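Local coordinates for protein proabylysin (Pyrococcus abyssi, PDB 4JIU) that is the zymogen of a small zinc-dependent peptidase of the minigluzincin type, which probably cleaves peptide bonds once its blocked active site is freed, at residues Leu26-Arg32 / Leu100-Val105; Glu52-Ile57 / Ile92-Ile96; His60-Lys66 / Phe76-Lys82. The protein carries 1 engineered substitution. All coordinates share one frame; numbering follows the deposited sequence.

Interaction 1 (Leu26-Arg32 / Leu100-Val105); sequences LKMSIAR and LQRNMV. With ZN (zinc ion), chain B.
I30 lays its CG2 methyl over one face of the R102 guanidinium, displaced toward the rim, 3.7 Å from R102 NE, and the same methyl also rests on R102 CB. Its other branch runs a different way: chi1 of 64° tucks CG1 in between N and C of its own backbone, and CD1 then reaches L100 CD1 at 4.0 Å, the two side chains crossing at about a right angle, while CG1 itself lies against M104 CB. The R102 chain bends at chi3 (69°), which carries its guanidinium over this methyl and among the carbonyls of the loop that precedes strand 31-34; there R102 NH2 stands 2.9 Å from S29 O, and D43 supplies the salt-bridge partner. Two backbone bonds pin the tail down. I30 N donates to N103 O, and S29 CA makes a CH···O contact with that same N103 oxygen at 3.1 Å. V105 N donates to A31 O at 2.9 Å. Beside it, V105 CG2 lies against S29 OG and R32 CB. The C-terminal tail is thus laid alongside residues 29-32, at the sheet's edge, and its last residue binds zinc through V105 O at 2.0 Å, completing a site with H60, H64 and H72. With OXT close to E61 of the HExxH helix, the terminal carboxylate occupies the metal centre, consistent with a self-inhibited zymogen in which a product-like C terminus blocks the cleft.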
loop_
_atom_site.group_PDB
_atom_site.type_symbol
_atom_site.label_atom_id
_atom_site.label_comp_id
_atom_site.label_asym_id
_atom_site.label_seq_id
_atom_site.Cartn_x
_atom_site.Cartn_y
_atom_site.Cartn_z
ATOM N N LEU A 26 6.487 6.784 -11.663
ATOM C CA LEU A 26 5.909 5.622 -12.302
ATOM C C LEU A 26 4.904 6.093 -13.355
ATOM O O LEU A 26 4.203 7.071 -13.144
ATOM C CB LEU A 26 5.156 4.733 -11.294
ATOM C CG LEU A 26 5.971 4.203 -10.120
ATOM C CD1 LEU A 26 5.043 3.498 -9.139
ATOM C CD2 LEU A 26 7.054 3.292 -10.637
ATOM N N LYS A 27 4.815 5.393 -14.460
ATOM C CA LYS A 27 3.922 5.787 -15.537
ATOM C C LYS A 27 2.521 5.242 -15.285
ATOM O O LYS A 27 1.502 5.910 -15.257
ATOM C CB LYS A 27 4.504 5.257 -16.847
ATOM C CG LYS A 27 3.606 5.538 -18.050
ATOM C CD LYS A 27 4.297 5.152 -19.339
ATOM C CE LYS A 27 3.326 4.575 -20.352
ATOM N NZ LYS A 27 3.950 3.469 -21.138
ATOM N N MET A 28 2.526 3.943 -15.061
ATOM C CA MET A 28 1.315 3.143 -15.199
ATOM C C MET A 28 0.569 2.950 -13.907
ATOM O O MET A 28 -0.568 2.498 -13.969
ATOM C CB MET A 28 1.704 1.791 -15.745
ATOM C CG MET A 28 2.201 1.885 -17.167
ATOM S SD MET A 28 1.101 2.708 -18.313
ATOM C CE MET A 28 -0.294 1.602 -18.400
ATOM N N SER A 29 1.176 3.295 -12.764
ATOM C CA SER A 29 0.568 3.184 -11.464
ATOM C C SER A 29 1.126 4.242 -10.525
ATOM O O SER A 29 2.005 5.024 -10.904
ATOM C CB SER A 29 0.831 1.771 -10.883
ATOM O OG SER A 29 2.110 1.629 -10.349
ATOM N N ILE A 30 0.638 4.190 -9.300
ATOM C CA ILE A 30 1.239 5.027 -8.277
ATOM C C ILE A 30 2.003 4.242 -7.218
ATOM O O ILE A 30 2.631 4.864 -6.382
ATOM C CB ILE A 30 0.164 5.865 -7.559
ATOM C CG1 ILE A 30 -0.818 4.927 -6.806
ATOM C CG2 ILE A 30 -0.452 6.788 -8.582
ATOM C CD1 ILE A 30 -1.965 5.729 -6.239
ATOM N N ALA A 31 1.934 2.913 -7.248
ATOM C CA ALA A 31 2.677 2.105 -6.283
ATOM C C ALA A 31 2.740 0.687 -6.755
ATOM O O ALA A 31 1.797 0.176 -7.343
ATOM C CB ALA A 31 1.993 2.175 -4.935
ATOM N N ARG A 32 3.864 0.041 -6.414
ATOM C CA ARG A 32 4.014 -1.386 -6.714
ATOM C C ARG A 32 5.056 -1.992 -5.762
ATOM O O ARG A 32 5.693 -1.240 -5.045
ATOM C CB ARG A 32 4.426 -1.600 -8.148
ATOM C CG ARG A 32 5.824 -1.063 -8.404
ATOM C CD ARG A 32 6.296 -1.316 -9.797
ATOM N NE ARG A 32 7.575 -0.715 -10.114
ATOM C CZ ARG A 32 7.903 -0.129 -11.247
ATOM N NH1 ARG A 32 7.077 -0.017 -12.291
ATOM N NH2 ARG A 32 9.109 0.400 -11.467
ATOM N N LEU A 100 -5.795 11.288 -8.073
ATOM C CA LEU A 100 -4.611 11.089 -8.869
ATOM C C LEU A 100 -4.888 10.554 -10.264
ATOM O O LEU A 100 -3.985 10.635 -11.106
ATOM C CB LEU A 100 -3.632 10.145 -8.141
ATOM C CG LEU A 100 -3.089 10.686 -6.811
ATOM C CD1 LEU A 100 -2.076 9.680 -6.241
ATOM C CD2 LEU A 100 -2.482 12.076 -6.937
ATOM N N GLN A 101 -6.076 10.012 -10.492
ATOM C CA GLN A 101 -6.494 9.488 -11.776
ATOM C C GLN A 101 -5.586 8.381 -12.258
ATOM O O GLN A 101 -5.406 8.205 -13.438
ATOM C CB GLN A 101 -6.585 10.630 -12.803
ATOM C CG GLN A 101 -7.639 11.645 -12.396
ATOM C CD GLN A 101 -9.061 11.212 -12.510
ATOM O OE1 GLN A 101 -9.421 10.678 -13.606
ATOM N NE2 GLN A 101 -9.896 11.428 -11.513
ATOM N N ARG A 102 -5.035 7.654 -11.332
ATOM C CA ARG A 102 -4.065 6.570 -11.547
ATOM C C ARG A 102 -4.346 5.552 -10.454
ATOM O O ARG A 102 -4.817 5.895 -9.363
ATOM C CB ARG A 102 -2.626 7.061 -11.439
ATOM C CG ARG A 102 -2.290 8.324 -12.256
ATOM C CD ARG A 102 -1.088 9.087 -11.671
ATOM N NE ARG A 102 0.124 8.347 -11.833
ATOM C CZ ARG A 102 1.348 8.712 -11.473
ATOM N NH1 ARG A 102 1.541 9.902 -10.888
ATOM N NH2 ARG A 102 2.269 7.813 -11.740
ATOM N N ASN A 103 -4.028 4.316 -10.766
ATOM C CA ASN A 103 -4.257 3.091 -10.083
ATOM C C ASN A 103 -3.046 2.685 -9.241
ATOM O O ASN A 103 -1.945 3.019 -9.706
ATOM C CB ASN A 103 -4.478 1.968 -11.140
ATOM C CG ASN A 103 -5.554 2.240 -12.149
ATOM O OD1 ASN A 103 -5.386 2.261 -13.374
ATOM N ND2 ASN A 103 -6.755 2.451 -11.607
ATOM N N MET A 104 -3.067 1.979 -8.105
ATOM C CA MET A 104 -1.928 1.278 -7.520
ATOM C C MET A 104 -1.981 -0.168 -7.966
ATOM O O MET A 104 -3.133 -0.616 -8.197
ATOM C CB MET A 104 -1.963 1.283 -5.987
ATOM C CG MET A 104 -3.020 0.421 -5.308
ATOM S SD MET A 104 -3.380 1.016 -3.638
ATOM C CE MET A 104 -4.349 2.449 -4.017
ATOM N N VAL A 105 -0.860 -0.858 -7.988
ATOM C CA VAL A 105 -0.903 -2.291 -8.303
ATOM C C VAL A 105 -1.425 -3.031 -7.064
ATOM O O VAL A 105 -2.375 -3.855 -7.198
ATOM C CB VAL A 105 0.489 -2.764 -8.751
ATOM C CG1 VAL A 105 0.488 -4.252 -8.993
ATOM C CG2 VAL A 105 0.932 -2.007 -10.004
ATOM O OXT VAL A 105 -0.967 -2.796 -5.942
HETATM ZN ZN ZN B . -2.906 -4.570 -5.386
#

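Interaction 2 (Glu52-Ile57 / Ile92-Ile96); sequences EEMFYI and IEDRI
This contact joins the HExxH-bearing helix 51-67 of the gluzincin-like fold to the C-terminal helix 88-100, the short segments crossing at -109° with their axes 9.9 Å apart. I92 and I96, one turn apart, fill the interface. The CG2 methyl of I92 presses on Y56 CB at 3.5 Å and lies obliquely to the Y56 ring, while its CD1 meets the carboxylate end of E52, a side chain that crosses it at about a right angle and is salt-bridged to R88. I96 and E53 lie alongside one another, running opposite ways, with I96 CG1 against E53 CB at 3.8 Å, and I96 sends CD1 on to I57 CG1 and Y56 CD2. Y56 CG lies anti to the backbone N (chi1 177°), an orientation that takes the ring across to E93, and E93 CG comes within 3.4 Å of Y56 CE2. Y56 OH is hydrogen-bonded to H60 ND1, so a residue of the interface reaches a zinc ligand and probably fixes the rotation of its imidazole. E93 has a second partner in K90. At the solvent edge a water links E53 and R95, donating to E53 OE2 and accepting from R95 NH1 in the guanidinium plane; E53 OE1 accepts from E50 N, and R95 is salt-bridged to E91. The phenol is held at its far end by a very short hydrogen bond, Y56 OH to E93 OE1, 2.5 Å.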
loop_
_atom_site.group_PDB
_atom_site.type_symbol
_atom_site.label_atom_id
_atom_site.label_comp_id
_atom_site.label_asym_id
_atom_site.label_seq_id
_atom_site.Cartn_x
_atom_site.Cartn_y
_atom_site.Cartn_z
ATOM N N GLU A 52 -4.527 8.983 5.744
ATOM C CA GLU A 52 -5.206 7.695 5.642
ATOM C C GLU A 52 -5.009 7.092 4.272
ATOM O O GLU A 52 -4.942 5.869 4.134
ATOM C CB GLU A 52 -6.719 7.881 5.972
ATOM C CG GLU A 52 -7.510 6.594 5.925
ATOM C CD GLU A 52 -8.995 6.608 6.240
ATOM O OE1 GLU A 52 -9.624 5.517 6.566
ATOM O OE2 GLU A 52 -9.573 7.718 6.091
ATOM N N GLU A 53 -4.975 7.919 3.217
ATOM C CA GLU A 53 -4.763 7.443 1.861
ATOM C C GLU A 53 -3.335 6.911 1.681
ATOM O O GLU A 53 -3.158 5.881 1.077
ATOM C CB GLU A 53 -5.074 8.526 0.846
ATOM C CG GLU A 53 -6.479 9.025 0.824
ATOM C CD GLU A 53 -6.726 10.429 0.315
ATOM O OE1 GLU A 53 -5.793 11.180 -0.012
ATOM O OE2 GLU A 53 -7.944 10.753 0.288
ATOM N N MET A 54 -2.355 7.641 2.204
ATOM C CA MET A 54 -0.969 7.111 2.166
ATOM C C MET A 54 -0.874 5.787 2.915
ATOM O O MET A 54 -0.221 4.850 2.471
ATOM C CB MET A 54 -0.013 8.125 2.808
ATOM C CG MET A 54 0.202 9.376 2.026
ATOM S SD MET A 54 1.499 10.449 2.713
ATOM C CE MET A 54 0.459 11.581 3.619
ATOM N N PHE A 55 -1.496 5.757 4.096
ATOM C CA PHE A 55 -1.466 4.538 4.895
ATOM C C PHE A 55 -2.138 3.391 4.129
ATOM O O PHE A 55 -1.657 2.264 4.176
ATOM C CB PHE A 55 -2.149 4.763 6.249
ATOM C CG PHE A 55 -1.779 3.735 7.289
ATOM C CD1 PHE A 55 -0.446 3.543 7.667
ATOM C CD2 PHE A 55 -2.778 2.971 7.899
ATOM C CE1 PHE A 55 -0.124 2.650 8.639
ATOM C CE2 PHE A 55 -2.417 2.073 8.920
ATOM C CZ PHE A 55 -1.102 1.920 9.264
ATOM N N TYR A 56 -3.259 3.667 3.457
ATOM C CA TYR A 56 -3.891 2.626 2.647
ATOM C C TYR A 56 -2.923 2.038 1.653
ATOM O O TYR A 56 -2.841 0.852 1.439
ATOM C CB TYR A 56 -5.201 3.144 1.981
ATOM C CG TYR A 56 -5.734 2.042 1.108
ATOM C CD1 TYR A 56 -6.389 0.957 1.707
ATOM C CD2 TYR A 56 -5.535 1.949 -0.242
ATOM C CE1 TYR A 56 -6.851 -0.071 0.969
ATOM C CE2 TYR A 56 -5.933 0.885 -0.984
ATOM C CZ TYR A 56 -6.605 -0.153 -0.378
ATOM O OH TYR A 56 -7.055 -1.235 -1.084
ATOM N N ILE A 57 -2.241 2.923 0.892
ATOM C CA ILE A 57 -1.312 2.434 -0.109
ATOM C C ILE A 57 -0.254 1.524 0.513
ATOM O O ILE A 57 0.051 0.471 -0.035
ATOM C CB ILE A 57 -0.693 3.611 -0.901
ATOM C CG1 ILE A 57 -1.784 4.328 -1.711
ATOM C CG2 ILE A 57 0.454 3.120 -1.759
ATOM C CD1 ILE A 57 -1.374 5.630 -2.265
ATOM N N ILE A 92 -11.520 4.286 0.172
ATOM C CA ILE A 92 -10.240 4.999 0.111
ATOM C C ILE A 92 -9.647 4.854 -1.279
ATOM O O ILE A 92 -9.078 5.807 -1.824
ATOM C CB ILE A 92 -9.327 4.539 1.242
ATOM C CG1 ILE A 92 -9.921 4.831 2.613
ATOM C CG2 ILE A 92 -7.943 5.151 1.079
ATOM C CD1 ILE A 92 -10.403 6.242 2.911
ATOM N N GLU A 93 -9.675 3.681 -1.890
ATOM C CA GLU A 93 -9.247 3.555 -3.264
ATOM C C GLU A 93 -9.953 4.529 -4.194
ATOM O O GLU A 93 -9.319 5.120 -5.053
ATOM C CB GLU A 93 -9.489 2.139 -3.773
ATOM C CG GLU A 93 -8.508 1.138 -3.253
ATOM C CD GLU A 93 -8.643 -0.217 -3.917
ATOM O OE1 GLU A 93 -8.024 -1.132 -3.373
ATOM O OE2 GLU A 93 -9.313 -0.447 -4.950
ATOM N N ASP A 94 -11.221 4.698 -3.995
ATOM C CA ASP A 94 -11.981 5.630 -4.830
ATOM C C ASP A 94 -11.464 7.040 -4.639
ATOM O O ASP A 94 -11.370 7.815 -5.596
ATOM C CB ASP A 94 -13.470 5.535 -4.493
ATOM C CG ASP A 94 -14.190 4.314 -5.026
ATOM O OD1 ASP A 94 -13.598 3.600 -5.875
ATOM O OD2 ASP A 94 -15.340 3.978 -4.653
ATOM N N ARG A 95 -11.193 7.421 -3.395
ATOM C CA ARG A 95 -10.645 8.774 -3.139
ATOM C C ARG A 95 -9.330 8.977 -3.852
ATOM O O ARG A 95 -9.037 10.037 -4.411
ATOM C CB ARG A 95 -10.564 9.022 -1.623
ATOM C CG ARG A 95 -11.926 8.989 -0.914
ATOM C CD ARG A 95 -11.835 9.235 0.575
ATOM N NE ARG A 95 -13.103 9.019 1.240
ATOM C CZ ARG A 95 -13.319 9.164 2.550
ATOM N NH1 ARG A 95 -12.295 9.496 3.330
ATOM N NH2 ARG A 95 -14.509 8.957 3.076
ATOM N N ILE A 96 -8.438 8.012 -3.765
ATOM C CA ILE A 96 -7.133 8.099 -4.389
ATOM C C ILE A 96 -7.249 8.190 -5.886
ATOM O O ILE A 96 -6.614 9.015 -6.550
ATOM C CB ILE A 96 -6.262 6.889 -3.990
ATOM C CG1 ILE A 96 -5.965 6.941 -2.503
ATOM C CG2 ILE A 96 -5.019 6.860 -4.856
ATOM C CD1 ILE A 96 -5.400 5.650 -1.966
HETATM O O HOH W 1 -9.382 10.701 2.741
#

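Interaction 3 (His60-Lys66 / Phe76-Lys82); sequences HELAHLK and FWREVEK. With ZN (zinc ion), chain B.
F76 wedges between two zinc ligands at the tight end of this contact, CZ standing 3.5 Å above the middle of the H60 imidazole in an edge-to-face pair with ring planes at 71°. Its neighbouring atom CE1 sits likewise over the centre of the H64 ring, though these two rings meet obliquely. A chi1 of 170° swings the F76 ring away from its own backbone N, bringing its edge beside H60 O and H64 N. The close helix approach is met by a small residue: A63 CB touches F76 CE1 at 3.6 Å, E79 CB and V80 CG2. Toward the partly exposed end, packing gives way to charge. K66 NZ is salt-bridged to E79 OE2 at 2.9 Å, coming from above the carboxylate plane, and K82 NZ meets E79 OE1 on its syn side, somewhat out of that plane, at 2.7 Å; one carboxylate thus holds two lysines, K66 and K82, whose NZ atoms lie 3.9 Å apart, and would offset their repulsion. H60 NE2 and H64 NE2 each bind zinc at 2.0 Å, while H64 ND1 is hydrogen-bonded to T69 O. H60 and H64, one helical turn apart with E61 directly after the first, form the HExxH zinc-binding motif of gluzincin-type metallopeptidases.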
loop_
_atom_site.group_PDB
_atom_site.type_symbol
_atom_site.label_atom_id
_atom_site.label_comp_id
_atom_site.label_asym_id
_atom_site.label_seq_id
_atom_site.Cartn_x
_atom_site.Cartn_y
_atom_site.Cartn_z
ATOM N N HIS A 60 -1.884 -1.759 1.521
ATOM C CA HIS A 60 -2.197 -2.529 0.328
ATOM C C HIS A 60 -0.956 -3.200 -0.197
ATOM O O HIS A 60 -0.945 -4.402 -0.534
ATOM C CB HIS A 60 -2.866 -1.595 -0.684
ATOM C CG HIS A 60 -3.257 -2.293 -1.955
ATOM N ND1 HIS A 60 -4.573 -2.509 -2.290
ATOM C CD2 HIS A 60 -2.589 -2.810 -3.013
ATOM C CE1 HIS A 60 -4.670 -3.129 -3.459
ATOM N NE2 HIS A 60 -3.435 -3.354 -3.914
ATOM N N GLU A 61 0.113 -2.416 -0.341
ATOM C CA GLU A 61 1.337 -2.993 -0.900
ATOM C C GLU A 61 2.008 -4.009 0.044
ATOM O O GLU A 61 2.446 -5.057 -0.379
ATOM C CB GLU A 61 2.284 -1.905 -1.346
ATOM C CG GLU A 61 1.716 -1.005 -2.431
ATOM C CD GLU A 61 1.272 -1.730 -3.676
ATOM O OE1 GLU A 61 1.683 -2.841 -4.016
ATOM O OE2 GLU A 61 0.421 -1.111 -4.384
ATOM N N LEU A 62 2.007 -3.718 1.348
ATOM C CA LEU A 62 2.517 -4.647 2.323
ATOM C C LEU A 62 1.679 -5.932 2.314
ATOM O O LEU A 62 2.244 -7.018 2.494
ATOM C CB LEU A 62 2.535 -4.110 3.757
ATOM C CG LEU A 62 3.629 -3.102 4.053
ATOM C CD1 LEU A 62 3.383 -2.443 5.389
ATOM C CD2 LEU A 62 5.015 -3.739 4.035
ATOM N N ALA A 63 0.370 -5.838 2.113
ATOM C CA ALA A 63 -0.482 -6.995 2.040
ATOM C C ALA A 63 -0.116 -7.890 0.876
ATOM O O ALA A 63 -0.151 -9.123 0.987
ATOM C CB ALA A 63 -1.958 -6.586 1.989
ATOM N N HIS A 64 0.285 -7.312 -0.249
ATOM C CA HIS A 64 0.774 -8.121 -1.381
ATOM C C HIS A 64 1.967 -8.937 -0.935
ATOM O O HIS A 64 2.084 -10.132 -1.173
ATOM C CB HIS A 64 1.151 -7.249 -2.571
ATOM C CG HIS A 64 0.005 -6.872 -3.435
ATOM N ND1 HIS A 64 -0.752 -7.831 -4.095
ATOM C CD2 HIS A 64 -0.493 -5.668 -3.796
ATOM C CE1 HIS A 64 -1.686 -7.181 -4.790
ATOM N NE2 HIS A 64 -1.577 -5.857 -4.636
ATOM N N LEU A 65 2.921 -8.280 -0.300
ATOM C CA LEU A 65 4.153 -8.907 0.127
ATOM C C LEU A 65 3.858 -9.987 1.161
ATOM O O LEU A 65 4.409 -11.108 1.068
ATOM C CB LEU A 65 5.117 -7.878 0.704
ATOM C CG LEU A 65 5.739 -6.932 -0.300
ATOM C CD1 LEU A 65 6.570 -5.868 0.460
ATOM C CD2 LEU A 65 6.578 -7.617 -1.331
ATOM N N LYS A 66 3.048 -9.695 2.154
ATOM C CA LYS A 66 2.777 -10.656 3.218
ATOM C C LYS A 66 1.988 -11.857 2.737
ATOM O O LYS A 66 2.264 -12.975 3.116
ATOM C CB LYS A 66 2.057 -9.959 4.331
ATOM C CG LYS A 66 1.940 -10.880 5.565
ATOM C CD LYS A 66 1.274 -10.050 6.674
ATOM C CE LYS A 66 1.391 -10.749 8.010
ATOM N NZ LYS A 66 0.471 -11.931 7.981
ATOM N N PHE A 76 -5.315 -11.814 0.861
ATOM C CA PHE A 76 -4.851 -10.435 0.691
ATOM C C PHE A 76 -5.734 -9.467 1.432
ATOM O O PHE A 76 -5.309 -8.606 2.200
ATOM C CB PHE A 76 -4.796 -10.150 -0.838
ATOM C CG PHE A 76 -4.552 -8.689 -1.125
ATOM C CD1 PHE A 76 -3.235 -8.199 -1.183
ATOM C CD2 PHE A 76 -5.601 -7.814 -1.333
ATOM C CE1 PHE A 76 -3.005 -6.866 -1.394
ATOM C CE2 PHE A 76 -5.364 -6.470 -1.506
ATOM C CZ PHE A 76 -4.088 -6.014 -1.542
ATOM N N TRP A 77 -7.053 -9.549 1.175
ATOM C CA TRP A 77 -7.981 -8.611 1.759
ATOM C C TRP A 77 -8.055 -8.769 3.271
ATOM O O TRP A 77 -8.263 -7.815 3.980
ATOM C CB TRP A 77 -9.380 -8.668 1.138
ATOM C CG TRP A 77 -9.392 -8.128 -0.237
ATOM C CD1 TRP A 77 -9.664 -8.808 -1.383
ATOM C CD2 TRP A 77 -9.084 -6.788 -0.671
ATOM N NE1 TRP A 77 -9.571 -8.031 -2.504
ATOM C CE2 TRP A 77 -9.204 -6.753 -2.084
ATOM C CE3 TRP A 77 -8.708 -5.613 -0.029
ATOM C CZ2 TRP A 77 -8.980 -5.600 -2.867
ATOM C CZ3 TRP A 77 -8.489 -4.462 -0.789
ATOM C CH2 TRP A 77 -8.622 -4.472 -2.181
ATOM N N ARG A 78 -7.838 -10.014 3.780
ATOM C CA ARG A 78 -7.790 -10.187 5.226
ATOM C C ARG A 78 -6.688 -9.341 5.880
ATOM O O ARG A 78 -6.898 -8.783 6.954
ATOM C CB ARG A 78 -7.548 -11.649 5.565
ATOM C CG ARG A 78 -7.274 -12.108 6.950
ATOM C CD ARG A 78 -7.483 -13.603 7.161
ATOM N NE ARG A 78 -6.302 -14.433 6.918
ATOM C CZ ARG A 78 -6.100 -15.386 6.021
ATOM N NH1 ARG A 78 -7.027 -15.739 5.121
ATOM N NH2 ARG A 78 -4.938 -16.044 5.956
ATOM N N GLU A 79 -5.545 -9.225 5.205
ATOM C CA GLU A 79 -4.487 -8.384 5.770
ATOM C C GLU A 79 -4.933 -6.923 5.762
ATOM O O GLU A 79 -4.767 -6.191 6.728
ATOM C CB GLU A 79 -3.198 -8.541 4.978
ATOM C CG GLU A 79 -2.619 -9.937 5.021
ATOM C CD GLU A 79 -2.245 -10.372 6.418
ATOM O OE1 GLU A 79 -2.030 -9.541 7.331
ATOM O OE2 GLU A 79 -2.048 -11.605 6.585
ATOM N N VAL A 80 -5.447 -6.439 4.628
ATOM C CA VAL A 80 -5.920 -5.043 4.517
ATOM C C VAL A 80 -6.939 -4.711 5.588
ATOM O O VAL A 80 -6.906 -3.619 6.184
ATOM C CB VAL A 80 -6.468 -4.795 3.092
ATOM C CG1 VAL A 80 -7.135 -3.450 3.009
ATOM C CG2 VAL A 80 -5.394 -4.953 2.035
ATOM N N GLU A 81 -7.796 -5.687 5.872
ATOM C CA GLU A 81 -8.880 -5.499 6.832
ATOM C C GLU A 81 -8.436 -5.484 8.281
ATOM O O GLU A 81 -9.223 -5.188 9.161
ATOM C CB GLU A 81 -9.978 -6.545 6.559
ATOM C CG GLU A 81 -10.722 -6.225 5.254
ATOM C CD GLU A 81 -11.612 -7.316 4.755
ATOM O OE1 GLU A 81 -11.984 -7.263 3.559
ATOM O OE2 GLU A 81 -11.942 -8.233 5.529
ATOM N N LYS A 82 -7.150 -5.721 8.541
ATOM C CA LYS A 82 -6.606 -5.425 9.877
ATOM C C LYS A 82 -6.593 -3.933 10.168
ATOM O O LYS A 82 -6.506 -3.557 11.352
ATOM C CB LYS A 82 -5.186 -6.035 10.037
ATOM C CG LYS A 82 -5.244 -7.548 9.945
ATOM C CD LYS A 82 -3.835 -8.121 9.968
ATOM C CE LYS A 82 -3.819 -9.620 10.004
ATOM N NZ LYS A 82 -2.427 -10.125 9.966
HETATM ZN ZN ZN B . -2.906 -4.570 -5.386
#

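From the N terminus, the chain passes through helix 2-13 and strand 20-23 before reaching 26-32, whose partner is the very end of the chain, so interaction 1 closes the longest loop. Interaction 2 is nested within it, bringing helix 51-67 against helix 88-100, and interaction 3 is nested in turn within interaction 2, folding helix 74-80 back on the later part of helix 51-67. None of the loops cross. Helix 51-67 serves both inner contacts, and I30 and M104 of interaction 1 pack on I96 and Y56 of interaction 2. Interactions 1 and 3 meet at the zinc ion, tying sheet edge, tail and helices together.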